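Local coordinates for protein glycosyl hyrolase, family 3 (PDB 3TEV) that is a family 3 glycosyl hydrolase with a TIM-barrel fold that probably hydrolyses O-glycosidic bonds, at residues G19-I24 against A304-Y309; A36-E41 against V298-L303. One frame throughout, in Å; residues are numbered along the deposited sequence.

Contact 1: residues G19-I24 against A304-Y309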
# COMPACT_ATOMS: atom_id res chain seq x y z
N GLY A 19 12.35 -12.31 1.68
CA GLY A 19 11.51 -12.03 0.50
C GLY A 19 10.01 -12.02 0.77
O GLY A 19 9.25 -11.46 -0.00
N GLN A 20 9.58 -12.66 1.86
CA GLN A 20 8.16 -12.72 2.20
C GLN A 20 7.64 -11.40 2.79
O GLN A 20 6.43 -11.25 3.03
CB GLN A 20 7.93 -13.89 3.15
CG GLN A 20 8.22 -15.25 2.48
CD GLN A 20 8.22 -16.44 3.43
OE1 GLN A 20 8.51 -16.31 4.64
NE2 GLN A 20 7.92 -17.64 2.87
N LEU A 21 8.55 -10.44 2.99
CA LEU A 21 8.17 -9.13 3.54
C LEU A 21 8.31 -8.01 2.51
O LEU A 21 8.19 -6.84 2.84
CB LEU A 21 9.01 -8.82 4.79
CG LEU A 21 9.00 -9.89 5.90
CD1 LEU A 21 10.10 -9.61 6.96
CD2 LEU A 21 7.61 -10.04 6.53
N LEU A 22 8.56 -8.38 1.25
CA LEU A 22 8.73 -7.38 0.19
C LEU A 22 7.69 -7.49 -0.90
O LEU A 22 7.23 -8.59 -1.24
CB LEU A 22 10.11 -7.49 -0.46
CG LEU A 22 11.40 -7.49 0.35
CD1 LEU A 22 12.59 -7.42 -0.64
CD2 LEU A 22 11.46 -6.31 1.33
N MSE A 23 7.37 -6.36 -1.49
CA MSE A 23 6.53 -6.30 -2.67
C MSE A 23 7.41 -5.64 -3.73
O MSE A 23 7.92 -4.52 -3.55
CB MSE A 23 5.28 -5.45 -2.42
CG MSE A 23 4.39 -5.26 -3.66
SE MSE A 23 2.71 -4.34 -3.24
CE MSE A 23 1.50 -5.84 -3.05
N ILE A 24 7.60 -6.34 -4.84
CA ILE A 24 8.50 -5.87 -5.88
C ILE A 24 7.76 -5.63 -7.19
O ILE A 24 6.63 -6.09 -7.36
CB ILE A 24 9.61 -6.89 -6.15
CG1 ILE A 24 9.02 -8.17 -6.72
CG2 ILE A 24 10.42 -7.15 -4.88
CD1 ILE A 24 10.09 -9.12 -7.31
N ALA A 304 19.02 -8.15 1.04
CA ALA A 304 20.21 -8.37 1.83
C ALA A 304 20.10 -7.71 3.21
O ALA A 304 20.47 -8.32 4.22
CB ALA A 304 21.51 -7.90 1.07
N ALA A 305 19.57 -6.49 3.26
CA ALA A 305 19.41 -5.81 4.54
C ALA A 305 18.33 -6.50 5.38
O ALA A 305 18.51 -6.71 6.58
CB ALA A 305 19.06 -4.34 4.34
N VAL A 306 17.22 -6.88 4.76
CA VAL A 306 16.16 -7.51 5.51
C VAL A 306 16.62 -8.90 5.98
O VAL A 306 16.19 -9.37 7.05
CB VAL A 306 14.84 -7.54 4.71
CG1 VAL A 306 13.73 -8.30 5.45
CG2 VAL A 306 14.39 -6.10 4.39
N ALA A 307 17.50 -9.54 5.20
CA ALA A 307 18.05 -10.86 5.60
C ALA A 307 18.83 -10.82 6.92
O ALA A 307 18.88 -11.81 7.63
CB ALA A 307 18.93 -11.46 4.48
N GLU A 308 19.40 -9.66 7.26
CA GLU A 308 20.13 -9.50 8.53
C GLU A 308 19.20 -9.19 9.70
O GLU A 308 19.50 -9.53 10.85
CB GLU A 308 21.17 -8.38 8.41
CG GLU A 308 22.15 -8.59 7.28
CD GLU A 308 22.96 -9.87 7.46
OE1 GLU A 308 23.31 -10.22 8.62
OE2 GLU A 308 23.25 -10.53 6.43
N TYR A 309 18.07 -8.55 9.40
CA TYR A 309 17.07 -8.18 10.40
C TYR A 309 16.22 -9.37 10.85
O TYR A 309 16.01 -9.60 12.03
CB TYR A 309 16.21 -7.05 9.82
CG TYR A 309 14.83 -6.88 10.41
CD1 TYR A 309 14.64 -6.36 11.70
CD2 TYR A 309 13.69 -7.21 9.68
CE1 TYR A 309 13.36 -6.20 12.23
CE2 TYR A 309 12.44 -7.03 10.19
CZ TYR A 309 12.27 -6.54 11.46
OH TYR A 309 10.99 -6.40 11.96
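L21 and L22, where the end of a 3-10 segment (through L21) runs into strand 22-24, face V306 on helix 296-309 with no backbone hydrogen bond between them: the CA of L21 and the CA of V306 are 8.4 Å apart. Side chains alone span that gap. V306 has CG1 anti to its own N (chi1 176°) and CG2 anti to its carbonyl carbon, which sends its two methyls to different leucines. CG1 meets CD1 of L21 at 4.1 Å, the two side chains meeting at a slant, while CG2 lies 4.2 Å from CD2 of L22. Both are loose van der Waals distances, and the segments bury 131 Å² in all. Strand 22-24 is parallel to strand 290-291 in the barrel sheet, M23 bonding through its backbone to V290 and A292; helix 296-309 follows that neighbouring strand, so the valine packs the outer helical layer of the TIM barrel against the entry to its first strand. L283 of helix 275-285 and P18 also touch V306. CE2 of Y309 comes no nearer than 4.8 Å to CD1 of L21, and V317 of helix 314-330 touches both of these residues.

Contact 2: residues A36-E41 against V298-L303; sequences AAYLRE and VQQATL
Y38 holds its CG anti to the backbone N (chi1 172°), which extends the ring across to helix 296-309, and Q299 answers with CG anti to its carbonyl carbon and an extended chain that lays the amide obliquely beside the phenol end. The OH of Y38 comes to 3.0 Å from OE1 of Q299 and 3.3 Å from its CB, with ring and amide planes 32° apart. On the other side of the hydroxyl from the amide oxygen, CD1 of L303 lies 3.8 Å from the OH of Y38, and CG of Q300 approaches the ring edge near its plane, 4.3 Å from CE1. The helix segments run nearly parallel (9°), but their axes are 13.3 Å apart, too far for close backbone packing, so one long aromatic side chain spans the distance. These are the outer helices that follow strands 22-24 and 290-291, adjacent in the TIM barrel, and I24 of the former strand touches both Y38 and Q299. NE2 of Q299 bonds to D25 O, which helps fix the rotation of the amide. R296 makes a cation-pi contact with the Y38 ring, which H42 also meets, their planes steeply inclined. Replacing Y38 by an alanine would probably open a gap between the two helices and deprive R296 of that aromatic partner.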
# COMPACT_ATOMS: atom_id res chain seq x y z
N ALA A 36 10.97 -15.64 -13.10
CA ALA A 36 10.37 -16.77 -12.40
C ALA A 36 11.38 -17.40 -11.43
O ALA A 36 11.04 -17.67 -10.27
CB ALA A 36 9.87 -17.81 -13.39
N ALA A 37 12.61 -17.62 -11.91
CA ALA A 37 13.65 -18.24 -11.09
C ALA A 37 13.93 -17.35 -9.86
O ALA A 37 14.07 -17.83 -8.75
CB ALA A 37 14.95 -18.45 -11.92
N TYR A 38 13.95 -16.05 -10.09
CA TYR A 38 14.21 -15.08 -9.03
C TYR A 38 13.09 -15.01 -7.96
O TYR A 38 13.39 -15.04 -6.77
CB TYR A 38 14.44 -13.74 -9.71
CG TYR A 38 14.55 -12.55 -8.81
CD1 TYR A 38 15.76 -12.23 -8.20
CD2 TYR A 38 13.45 -11.71 -8.61
CE1 TYR A 38 15.88 -11.13 -7.39
CE2 TYR A 38 13.56 -10.59 -7.79
CZ TYR A 38 14.79 -10.31 -7.19
OH TYR A 38 14.92 -9.21 -6.40
N LEU A 39 11.83 -14.93 -8.38
CA LEU A 39 10.72 -15.00 -7.43
C LEU A 39 10.78 -16.26 -6.56
O LEU A 39 10.60 -16.22 -5.34
CB LEU A 39 9.37 -14.96 -8.15
CG LEU A 39 9.02 -13.65 -8.86
CD1 LEU A 39 7.90 -13.86 -9.90
CD2 LEU A 39 8.66 -12.55 -7.85
N ARG A 40 11.05 -17.39 -7.21
CA ARG A 40 11.06 -18.67 -6.54
C ARG A 40 12.26 -18.73 -5.58
O ARG A 40 12.12 -19.09 -4.42
CB ARG A 40 11.12 -19.76 -7.60
CG ARG A 40 10.43 -21.02 -7.22
CD ARG A 40 10.55 -22.07 -8.35
NE ARG A 40 9.47 -22.04 -9.33
CZ ARG A 40 8.23 -22.48 -9.09
NH1 ARG A 40 7.90 -22.93 -7.87
NH2 ARG A 40 7.31 -22.45 -10.04
N GLU A 41 13.43 -18.34 -6.07
CA GLU A 41 14.66 -18.31 -5.28
C GLU A 41 14.53 -17.59 -3.92
O GLU A 41 15.02 -18.09 -2.92
CB GLU A 41 15.78 -17.67 -6.10
CG GLU A 41 17.12 -17.59 -5.41
CD GLU A 41 18.26 -17.27 -6.38
OE1 GLU A 41 18.06 -16.47 -7.34
OE2 GLU A 41 19.37 -17.82 -6.17
N VAL A 298 18.75 -3.02 -6.89
CA VAL A 298 18.22 -2.39 -5.68
C VAL A 298 17.32 -3.32 -4.88
O VAL A 298 17.30 -3.25 -3.66
CB VAL A 298 17.59 -0.96 -5.87
CG1 VAL A 298 18.50 -0.11 -6.72
CG2 VAL A 298 16.16 -0.99 -6.43
N GLN A 299 16.58 -4.20 -5.56
CA GLN A 299 15.75 -5.19 -4.86
C GLN A 299 16.64 -6.13 -4.05
O GLN A 299 16.35 -6.42 -2.87
CB GLN A 299 14.86 -5.98 -5.84
CG GLN A 299 13.77 -5.13 -6.54
CD GLN A 299 12.96 -5.91 -7.56
OE1 GLN A 299 13.14 -7.12 -7.72
NE2 GLN A 299 12.05 -5.24 -8.26
N GLN A 300 17.75 -6.56 -4.67
CA GLN A 300 18.73 -7.43 -4.04
C GLN A 300 19.36 -6.78 -2.81
O GLN A 300 19.54 -7.44 -1.77
CB GLN A 300 19.80 -7.90 -5.04
CG GLN A 300 19.28 -8.97 -6.01
CD GLN A 300 20.27 -9.37 -7.11
OE1 GLN A 300 21.09 -8.56 -7.57
NE2 GLN A 300 20.19 -10.64 -7.54
N ALA A 301 19.65 -5.49 -2.90
CA ALA A 301 20.22 -4.78 -1.76
C ALA A 301 19.21 -4.69 -0.61
O ALA A 301 19.61 -4.74 0.56
CB ALA A 301 20.74 -3.38 -2.17
N THR A 302 17.93 -4.57 -0.94
CA THR A 302 16.89 -4.53 0.08
C THR A 302 16.75 -5.90 0.76
O THR A 302 16.75 -5.99 1.99
CB THR A 302 15.55 -4.04 -0.49
OG1 THR A 302 15.75 -2.76 -1.11
CG2 THR A 302 14.52 -3.88 0.60
N LEU A 303 16.62 -6.96 -0.03
CA LEU A 303 16.65 -8.33 0.48
C LEU A 303 17.82 -8.56 1.44
O LEU A 303 17.62 -9.11 2.53
CB LEU A 303 16.78 -9.33 -0.65
CG LEU A 303 15.52 -9.58 -1.45
CD1 LEU A 303 15.91 -10.16 -2.82
CD2 LEU A 303 14.59 -10.52 -0.66

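How the contacts relate
From the N terminus, the chain supplies 19-24 and then 36-41, passes through the intervening barrel units, and returns as 298-303 and 304-309. Contact 1 therefore closes the outer loop, leaving 279 residues between its segments, and contact 2 is nested inside it with 256. Both end on helix 296-309, on successive six-residue segments, while strand 22-24 and helix 33-42 come one after the other. The centres lie about 9 Å apart and the two contacts touch directly: CD1 of L22 meets CD2 of L303 at 3.7 Å, and CD1 of I24 meets CD2 of L39 at 3.8 Å. Together they join the barrel's first strand and first helix to the helix that follows its eighth strand.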